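Local coordinates for protein AA9 family lytic polysaccharide monooxygenase D (Myceliophthora thermophila, PDB 5UFV) that cleaves crystalline and amorphous cellulose oxidatively as a copper-dependent lytic polysaccharide monooxygenase, giving C1-oxidised products with oxygen or hydrogen peroxide as cosubstrate, at residues Q77-V82 and I158-A163; D105-H110 and G125-K130; N164-Y169 and P202-N207. All coordinates share one frame; numbering follows the deposited sequence.

Interaction 1 of 3, residues Q77-V82 and I158-A163; sequences QGPILV and IALHQA
Pro79 lays its ring across two side chains of the neighbouring segment, its CD meeting Leu160 CD1 at 3.7 Å and its CG lying 4.1 Å from Ile158 CB. Leu81 extends this apolar face by one more methyl pair, CD1 to Ile158 CD1. The backbones are joined by two bonds: Ile158 N donates almost straight to Pro79 O (3.2 Å, 170° at the hydrogen), and Leu160 N donates to Gln77 O at 2.9 Å from above the carbonyl plane. Strands 80-86 and 149-159 are antiparallel neighbours in one sheet of the AA9 beta-sandwich, and the contact lies where they give way to loops at the copper end; Ala159, on the other face, touches His75, a copper ligand. Gly78 lies between the two bonds, with CA 3.1 Å from Ile158 O in a CA-H...O contact. A beta carbon here would fall 1.8 Å from that same Ile158 O, a clash; the backbone angles alone also call for glycine. At the loop end Gln77, its chain bent at chi2 (89°), runs side by side with His161, which probably binds oxygen, as in related enzymes. Gln77 OE1 lies in the plane of the imidazole, at its edge, 3.2 Å from His161 CD2, with amide and ring planes 34° apart. The amide's other end is held by Glu121 and the carbonyl of Thr120, both accepting from Gln77 NE2.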
loop_
_atom_site.group_PDB
_atom_site.type_symbol
_atom_site.label_atom_id
_atom_site.label_comp_id
_atom_site.label_asym_id
_atom_site.label_seq_id
_atom_site.Cartn_x
_atom_site.Cartn_y
_atom_site.Cartn_z
ATOM N N GLN A 77 14.004 -5.418 2.557
ATOM C CA GLN A 77 13.248 -6.106 3.594
ATOM C C GLN A 77 11.980 -5.371 4.007
ATOM O O GLN A 77 12.017 -4.225 4.406
ATOM C CB GLN A 77 14.101 -6.278 4.837
ATOM C CG GLN A 77 15.348 -7.115 4.622
ATOM C CD GLN A 77 16.546 -6.296 4.185
ATOM O OE1 GLN A 77 16.691 -5.133 4.541
ATOM N NE2 GLN A 77 17.412 -6.910 3.406
ATOM N N GLY A 78 10.866 -6.064 3.911
ATOM C CA GLY A 78 9.633 -5.669 4.531
ATOM C C GLY A 78 8.459 -5.978 3.611
ATOM O O GLY A 78 8.637 -6.303 2.431
ATOM N N PRO A 79 7.237 -5.881 4.144
ATOM C CA PRO A 79 6.057 -6.190 3.359
ATOM C C PRO A 79 5.546 -5.104 2.388
ATOM O O PRO A 79 5.902 -3.926 2.475
ATOM C CB PRO A 79 5.000 -6.461 4.432
ATOM C CG PRO A 79 5.406 -5.610 5.558
ATOM C CD PRO A 79 6.907 -5.684 5.563
ATOM N N ILE A 80 4.714 -5.558 1.466
ATOM C CA ILE A 80 3.986 -4.722 0.550
ATOM C C ILE A 80 2.532 -4.882 0.944
ATOM O O ILE A 80 2.075 -6.005 1.111
ATOM C CB ILE A 80 4.121 -5.269 -0.887
ATOM C CG1 ILE A 80 5.581 -5.283 -1.301
ATOM C CG2 ILE A 80 3.297 -4.451 -1.853
ATOM C CD1 ILE A 80 5.813 -5.895 -2.654
ATOM N N LEU A 81 1.814 -3.772 1.082
ATOM C CA LEU A 81 0.384 -3.818 1.279
ATOM C C LEU A 81 -0.348 -2.912 0.293
ATOM O O LEU A 81 0.091 -1.790 0.032
ATOM C CB LEU A 81 0.042 -3.382 2.688
ATOM C CG LEU A 81 0.442 -4.371 3.793
ATOM C CD1 LEU A 81 1.902 -4.229 4.178
ATOM C CD2 LEU A 81 -0.439 -4.163 5.022
ATOM N N VAL A 82 -1.469 -3.402 -0.240
ATOM C CA VAL A 82 -2.306 -2.608 -1.089
ATOM C C VAL A 82 -3.704 -2.667 -0.561
ATOM O O VAL A 82 -4.241 -3.745 -0.377
ATOM C CB VAL A 82 -2.326 -3.147 -2.510
ATOM C CG1 VAL A 82 -3.087 -2.179 -3.407
ATOM C CG2 VAL A 82 -0.902 -3.409 -3.010
ATOM N N ILE A 158 6.561 -1.112 3.803
ATOM C CA ILE A 158 7.095 -0.942 5.146
ATOM C C ILE A 158 8.500 -1.524 5.151
ATOM O O ILE A 158 8.666 -2.745 5.106
ATOM C CB ILE A 158 6.252 -1.669 6.169
ATOM C CG1 ILE A 158 4.790 -1.273 6.041
ATOM C CG2 ILE A 158 6.740 -1.343 7.560
ATOM C CD1 ILE A 158 3.902 -2.026 7.026
ATOM N N ALA A 159 9.504 -0.654 5.174
ATOM C CA ALA A 159 10.875 -1.113 5.213
ATOM C C ALA A 159 11.244 -1.472 6.658
ATOM O O ALA A 159 10.895 -0.764 7.609
ATOM C CB ALA A 159 11.827 -0.061 4.655
ATOM N N LEU A 160 11.947 -2.588 6.805
ATOM C CA LEU A 160 12.301 -3.122 8.113
ATOM C C LEU A 160 13.814 -3.382 8.276
ATOM O O LEU A 160 14.193 -4.147 9.144
ATOM C CB LEU A 160 11.507 -4.420 8.337
ATOM C CG LEU A 160 9.968 -4.301 8.301
ATOM C CD1 LEU A 160 9.296 -5.654 8.416
ATOM C CD2 LEU A 160 9.462 -3.433 9.415
ATOM N N HIS A 161 14.658 -2.762 7.437
ATOM C CA HIS A 161 16.112 -2.958 7.531
ATOM C C HIS A 161 16.635 -2.574 8.905
ATOM O O HIS A 161 17.524 -3.269 9.414
ATOM C CB HIS A 161 16.882 -2.185 6.452
ATOM C CG HIS A 161 18.370 -2.444 6.441
ATOM N ND1 HIS A 161 19.287 -1.543 6.945
ATOM C CD2 HIS A 161 19.097 -3.477 5.956
ATOM C CE1 HIS A 161 20.510 -2.012 6.783
ATOM N NE2 HIS A 161 20.423 -3.186 6.189
ATOM N N GLN A 162 16.093 -1.498 9.505
ATOM C CA GLN A 162 16.566 -1.004 10.831
ATOM C C GLN A 162 15.856 -1.669 11.997
ATOM O O GLN A 162 14.691 -1.375 12.257
ATOM C CB GLN A 162 16.354 0.526 11.018
ATOM C CG GLN A 162 17.207 1.478 10.189
ATOM C CD GLN A 162 18.704 1.298 10.421
ATOM O OE1 GLN A 162 19.199 1.433 11.550
ATOM N NE2 GLN A 162 19.438 0.981 9.341
ATOM N N ALA A 163 16.561 -2.511 12.738
ATOM C CA ALA A 163 16.003 -3.118 13.962
ATOM C C ALA A 163 15.190 -2.099 14.791
ATOM O O ALA A 163 15.669 -0.999 15.094
ATOM C CB ALA A 163 17.117 -3.709 14.801
#

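Interaction 2 of 3, residues D105-H110 and G125-K130; sequences DEAGFH and GWDIAK
Phe109 and Trp126 form a single antiparallel bridge as a non-hydrogen-bonded pair, CA to CA 4.5 Å, flanked by a short bond from His110 N to Gly125 O (2.6 Å) and a weak one from Asp127 N to Gly108 O (3.3 Å). The side chains of the bridged pair then cross at about a right angle. Phe109 CB sits over the six-membered ring of Trp126, 3.8 Å from its centroid and only 5° off the normal. Phe109 CG, anti to its backbone N (chi1 179°), swings the phenyl to where its CD1 lies over the indole, in an edge-to-face stack on the five-membered ring with planes 58° apart. This isolated bridge ties the loop that follows strand 101-107, an inner strand of the beta-sandwich sheet, to the turn at 125-130. Trp126 has further partners, NE1 donating to Leu118 O and the ring stacking edge-to-face with Tyr217. An alanine here would take away the indole and would probably leave Phe109 without the face it rests on and Leu118 O without the indole N-H as a donor. A beta carbon on Gly125 would come 2.7 Å from Phe109 CE1, so a side chain there would collide with the phenyl in this position. Gly125 O also lies over one face of the His110 imidazole. Asp127 brings OD2 to 3.4 Å from Ala107 CB, while its OD1 makes a weak salt bridge with Lys130 NZ (3.5 Å).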
loop_
_atom_site.group_PDB
_atom_site.type_symbol
_atom_site.label_atom_id
_atom_site.label_comp_id
_atom_site.label_asym_id
_atom_site.label_seq_id
_atom_site.Cartn_x
_atom_site.Cartn_y
_atom_site.Cartn_z
ATOM N N ASP A 105 -4.285 -6.812 -1.596
ATOM C CA ASP A 105 -3.054 -7.521 -1.945
ATOM C C ASP A 105 -2.026 -7.415 -0.807
ATOM O O ASP A 105 -2.100 -6.520 0.029
ATOM C CB ASP A 105 -2.483 -6.948 -3.243
ATOM C CG ASP A 105 -1.647 -7.963 -4.034
ATOM O OD1 ASP A 105 -1.630 -9.158 -3.654
ATOM O OD2 ASP A 105 -1.013 -7.571 -5.055
ATOM N N GLU A 106 -1.079 -8.336 -0.762
ATOM C CA GLU A 106 -0.002 -8.272 0.232
ATOM C C GLU A 106 1.121 -9.232 -0.147
ATOM O O GLU A 106 0.887 -10.233 -0.794
ATOM C CB GLU A 106 -0.511 -8.642 1.626
ATOM C CG GLU A 106 -1.021 -10.090 1.701
ATOM C CD GLU A 106 -1.393 -10.569 3.104
ATOM O OE1 GLU A 106 -1.407 -9.761 4.096
ATOM O OE2 GLU A 106 -1.687 -11.793 3.201
ATOM N N ALA A 107 2.341 -8.914 0.255
ATOM C CA ALA A 107 3.454 -9.826 0.055
ATOM C C ALA A 107 4.425 -9.600 1.180
ATOM O O ALA A 107 4.610 -8.460 1.618
ATOM C CB ALA A 107 4.117 -9.591 -1.288
ATOM N N GLY A 108 5.015 -10.685 1.667
ATOM C CA GLY A 108 5.925 -10.641 2.776
ATOM C C GLY A 108 7.138 -11.498 2.532
ATOM O O GLY A 108 7.769 -11.405 1.500
ATOM N N PHE A 109 7.456 -12.329 3.512
ATOM C CA PHE A 109 8.721 -12.986 3.577
ATOM C C PHE A 109 8.562 -14.439 3.187
ATOM O O PHE A 109 7.706 -15.112 3.703
ATOM C CB PHE A 109 9.256 -12.905 4.996
ATOM C CG PHE A 109 10.569 -13.597 5.178
ATOM C CD1 PHE A 109 11.729 -13.041 4.659
ATOM C CD2 PHE A 109 10.642 -14.813 5.831
ATOM C CE1 PHE A 109 12.939 -13.679 4.802
ATOM C CE2 PHE A 109 11.856 -15.472 5.977
ATOM C CZ PHE A 109 13.007 -14.895 5.467
ATOM N N HIS A 110 9.419 -14.918 2.294
ATOM C CA HIS A 110 9.334 -16.284 1.800
ATOM C C HIS A 110 10.670 -17.021 1.922
ATOM O O HIS A 110 10.853 -18.069 1.334
ATOM C CB HIS A 110 8.822 -16.279 0.340
ATOM C CG HIS A 110 9.788 -15.692 -0.655
ATOM N ND1 HIS A 110 9.553 -14.491 -1.305
ATOM C CD2 HIS A 110 10.981 -16.147 -1.129
ATOM C CE1 HIS A 110 10.560 -14.232 -2.129
ATOM N NE2 HIS A 110 11.441 -15.218 -2.037
ATOM N N GLY A 125 14.745 -12.635 1.049
ATOM C CA GLY A 125 13.546 -13.469 1.021
ATOM C C GLY A 125 12.226 -12.713 0.989
ATOM O O GLY A 125 11.167 -13.312 1.213
ATOM N N TRP A 126 12.282 -11.409 0.714
ATOM C CA TRP A 126 11.081 -10.574 0.639
ATOM C C TRP A 126 10.733 -10.187 -0.801
ATOM O O TRP A 126 11.601 -9.814 -1.598
ATOM C CB TRP A 126 11.304 -9.287 1.413
ATOM C CG TRP A 126 11.675 -9.443 2.854
ATOM C CD1 TRP A 126 12.922 -9.655 3.370
ATOM C CD2 TRP A 126 10.790 -9.326 3.963
ATOM N NE1 TRP A 126 12.854 -9.697 4.739
ATOM C CE2 TRP A 126 11.555 -9.495 5.125
ATOM C CE3 TRP A 126 9.419 -9.092 4.082
ATOM C CZ2 TRP A 126 10.993 -9.435 6.401
ATOM C CZ3 TRP A 126 8.860 -9.053 5.333
ATOM C CH2 TRP A 126 9.644 -9.223 6.488
ATOM N N ASP A 127 9.447 -10.238 -1.113
ATOM C CA ASP A 127 8.956 -9.820 -2.422
ATOM C C ASP A 127 9.258 -8.350 -2.726
ATOM O O ASP A 127 9.421 -7.973 -3.881
ATOM C CB ASP A 127 7.442 -10.074 -2.524
ATOM C CG ASP A 127 7.119 -11.545 -2.716
ATOM O OD1 ASP A 127 7.750 -12.183 -3.574
ATOM O OD2 ASP A 127 6.254 -12.075 -1.998
ATOM N N ILE A 128 9.341 -7.527 -1.696
ATOM C CA ILE A 128 9.698 -6.142 -1.889
ATOM C C ILE A 128 11.035 -5.965 -2.628
ATOM O O ILE A 128 11.250 -4.960 -3.270
ATOM C CB ILE A 128 9.758 -5.396 -0.534
ATOM C CG1 ILE A 128 9.459 -3.907 -0.720
ATOM C CG2 ILE A 128 11.113 -5.579 0.131
ATOM C CD1 ILE A 128 9.311 -3.149 0.582
ATOM N N ALA A 129 11.940 -6.922 -2.523
ATOM C CA ALA A 129 13.248 -6.788 -3.149
ATOM C C ALA A 129 13.132 -6.571 -4.639
ATOM O O ALA A 129 14.057 -6.061 -5.275
ATOM C CB ALA A 129 14.069 -8.034 -2.906
ATOM N N LYS A 130 12.007 -7.006 -5.189
ATOM C CA LYS A 130 11.804 -6.947 -6.605
ATOM C C LYS A 130 11.453 -5.544 -7.043
ATOM O O LYS A 130 11.616 -5.224 -8.225
ATOM C CB LYS A 130 10.728 -7.947 -7.034
ATOM C CG LYS A 130 11.176 -9.392 -6.889
ATOM C CD LYS A 130 9.992 -10.345 -6.897
ATOM C CE LYS A 130 10.451 -11.800 -6.899
ATOM N NZ LYS A 130 9.309 -12.722 -6.638
HETATM O O HOH W 1 7.802 -8.222 0.802
#

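Interaction 3 of 3, residues N164-Y169 and P202-N207; sequences NNPQFY and PNISFN
Ile204 has CG1 anti to its carbonyl carbon (chi1 -60°), which puts CG2 anti to the backbone N and brings that methyl to Pro166 CG at 4.0 Å and to Phe168 CZ at 4.3 Å. On the partner segment Asn164 takes a left-handed backbone conformation (phi 66°) in the turn that leads toward strand 167-177. Its N donates to Phe206 O at 2.9 Å, approaching from well above the carbonyl plane (43° out of it). This is the one backbone bond between the two segments, and the closest approach of their CA atoms, 4.2 Å, falls beside it, from Asn164 to Ser205. Pro166 packs its ring on the backbone and hydroxyl of the loop: its CB lies 3.5 Å from Ile204 O, and its CD is 3.6 Å from Ser205 OG. That hydroxyl is hydrogen-bonded to Gln199 O, outside the two segments. Asn164 OD1 comes within 3.6 Å of Phe206 N.

The turn leads from strand 149-159 into strand 167-177, its antiparallel neighbour in the sandwich sheet, and that second strand carries Tyr169, a ligand of the active-site copper together with His75 and the methylated histidine at position 1; the two histidines form the histidine brace of AA9 enzymes. Tyr169 OH donates to Gln167 OE1 at 2.6 Å, from above the amide carbonyl plane. Gln167, which probably takes part in binding oxygen, thus has its amide oxygen tied to a copper ligand. One backbone hydrogen bond, Asn164 N to Phe206 O, and the apolar contacts of Pro166 and Phe168 with Ile204 carry the contact, whereas the side-chain hydrogen bond within 164-169 lies on Gln167 and Tyr169, which make no contact with 202-207.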
loop_
_atom_site.group_PDB
_atom_site.type_symbol
_atom_site.label_atom_id
_atom_site.label_comp_id
_atom_site.label_asym_id
_atom_site.label_seq_id
_atom_site.Cartn_x
_atom_site.Cartn_y
_atom_site.Cartn_z
ATOM N N ASN A 164 13.946 -2.464 15.109
ATOM C CA ASN A 164 13.039 -1.633 15.946
ATOM C C ASN A 164 12.588 -0.292 15.327
ATOM O O ASN A 164 11.877 0.472 15.977
ATOM C CB ASN A 164 13.626 -1.392 17.371
ATOM C CG ASN A 164 13.900 -2.702 18.127
ATOM O OD1 ASN A 164 12.979 -3.399 18.549
ATOM N ND2 ASN A 164 15.175 -3.041 18.290
ATOM N N ASN A 165 12.965 -0.020 14.076
ATOM C CA ASN A 165 12.702 1.291 13.481
ATOM C C ASN A 165 12.001 1.168 12.142
ATOM O O ASN A 165 12.575 1.444 11.100
ATOM C CB ASN A 165 13.983 2.137 13.392
ATOM C CG ASN A 165 14.449 2.649 14.764
ATOM O OD1 ASN A 165 15.101 1.927 15.541
ATOM N ND2 ASN A 165 14.116 3.892 15.067
ATOM N N PRO A 166 10.730 0.767 12.175
ATOM C CA PRO A 166 9.933 0.647 10.959
ATOM C C PRO A 166 9.788 1.982 10.213
ATOM O O PRO A 166 9.825 3.035 10.824
ATOM C CB PRO A 166 8.572 0.214 11.483
ATOM C CG PRO A 166 8.504 0.862 12.835
ATOM C CD PRO A 166 9.886 0.685 13.379
ATOM N N GLN A 167 9.632 1.889 8.899
ATOM C CA GLN A 167 9.594 3.021 8.010
ATOM C C GLN A 167 8.495 2.734 7.020
ATOM O O GLN A 167 8.647 1.848 6.211
ATOM C CB GLN A 167 10.880 3.120 7.230
ATOM C CG GLN A 167 12.110 3.511 8.014
ATOM C CD GLN A 167 13.313 3.676 7.099
ATOM O OE1 GLN A 167 13.232 3.411 5.909
ATOM N NE2 GLN A 167 14.423 4.110 7.644
ATOM N N PHE A 168 7.413 3.502 7.084
ATOM C CA PHE A 168 6.265 3.362 6.218
ATOM C C PHE A 168 6.319 4.360 5.066
ATOM O O PHE A 168 6.663 5.508 5.265
ATOM C CB PHE A 168 5.011 3.641 7.005
ATOM C CG PHE A 168 4.826 2.763 8.226
ATOM C CD1 PHE A 168 5.401 3.095 9.441
ATOM C CD2 PHE A 168 3.987 1.649 8.175
ATOM C CE1 PHE A 168 5.186 2.309 10.563
ATOM C CE2 PHE A 168 3.770 0.860 9.302
ATOM C CZ PHE A 168 4.372 1.188 10.495
ATOM N N TYR A 169 5.969 3.910 3.865
ATOM C CA TYR A 169 5.983 4.745 2.670
ATOM C C TYR A 169 4.672 4.503 1.939
ATOM O O TYR A 169 4.567 3.506 1.230
ATOM C CB TYR A 169 7.142 4.346 1.748
ATOM C CG TYR A 169 8.514 4.442 2.374
ATOM C CD1 TYR A 169 9.015 3.427 3.182
ATOM C CD2 TYR A 169 9.313 5.537 2.126
ATOM C CE1 TYR A 169 10.282 3.517 3.721
ATOM C CE2 TYR A 169 10.575 5.649 2.669
ATOM C CZ TYR A 169 11.053 4.642 3.457
ATOM O OH TYR A 169 12.314 4.808 3.971
ATOM N N PRO A 202 4.769 -6.973 17.353
ATOM C CA PRO A 202 6.002 -7.746 17.080
ATOM C C PRO A 202 6.296 -7.986 15.590
ATOM O O PRO A 202 7.346 -8.538 15.244
ATOM C CB PRO A 202 5.746 -9.093 17.788
ATOM C CG PRO A 202 4.257 -9.220 17.884
ATOM C CD PRO A 202 3.663 -7.833 17.837
ATOM N N ASN A 203 5.345 -7.626 14.738
ATOM C CA ASN A 203 5.599 -7.512 13.330
ATOM C C ASN A 203 5.774 -6.039 12.888
ATOM O O ASN A 203 5.797 -5.760 11.699
ATOM C CB ASN A 203 4.491 -8.214 12.531
ATOM C CG ASN A 203 3.102 -7.710 12.863
ATOM O OD1 ASN A 203 2.909 -6.812 13.690
ATOM N ND2 ASN A 203 2.112 -8.312 12.225
ATOM N N ILE A 204 5.932 -5.113 13.836
ATOM C CA ILE A 204 6.161 -3.706 13.506
ATOM C C ILE A 204 7.512 -3.211 14.003
ATOM O O ILE A 204 8.349 -2.804 13.193
ATOM C CB ILE A 204 5.030 -2.822 14.056
ATOM C CG1 ILE A 204 3.673 -3.247 13.435
ATOM C CG2 ILE A 204 5.346 -1.351 13.844
ATOM C CD1 ILE A 204 3.561 -3.073 11.926
ATOM N N SER A 205 7.713 -3.235 15.321
ATOM C CA SER A 205 8.989 -2.901 15.954
ATOM C C SER A 205 9.492 -4.181 16.585
ATOM O O SER A 205 8.848 -4.728 17.483
ATOM C CB SER A 205 8.841 -1.839 17.044
ATOM O OG SER A 205 8.720 -0.521 16.515
ATOM N N PHE A 206 10.641 -4.656 16.099
ATOM C CA PHE A 206 11.246 -5.906 16.577
ATOM C C PHE A 206 12.681 -6.000 16.055
ATOM O O PHE A 206 13.079 -5.226 15.179
ATOM C CB PHE A 206 10.412 -7.138 16.143
ATOM C CG PHE A 206 10.452 -7.413 14.665
ATOM C CD1 PHE A 206 9.711 -6.640 13.786
ATOM C CD2 PHE A 206 11.240 -8.438 14.153
ATOM C CE1 PHE A 206 9.744 -6.897 12.427
ATOM C CE2 PHE A 206 11.286 -8.695 12.798
ATOM C CZ PHE A 206 10.539 -7.927 11.933
ATOM N N ASN A 207 13.444 -6.943 16.596
ATOM C CA ASN A 207 14.847 -7.056 16.239
ATOM C C ASN A 207 15.047 -8.001 15.071
ATOM O O ASN A 207 15.271 -9.205 15.234
ATOM C CB ASN A 207 15.688 -7.501 17.424
ATOM C CG ASN A 207 17.174 -7.336 17.168
ATOM O OD1 ASN A 207 17.610 -6.992 16.062
ATOM N ND2 ASN A 207 17.965 -7.583 18.195
#

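Interactions 1 and 2 have centres about 9 Å apart, interactions 1 and 3 about 7 Å, and interactions 2 and 3 about 15 Å, so interaction 1 is the middle of the row. All three reach one sheet, whose inner strands run in the order 167-177, 149-159, 80-86, 101-107. Probable backbone bonds link neighbouring strands: Ala159 N to Gln167 O (2.8 Å) on one side, Ile80 N to Ala107 O (2.9 Å) on the other. In sequence, both segments of interaction 2 fall between those of interaction 1, and interaction 3 follows afterwards. The row thus connects the copper ligand Tyr169, through the sheet's end, to the loops beyond strand 101-107.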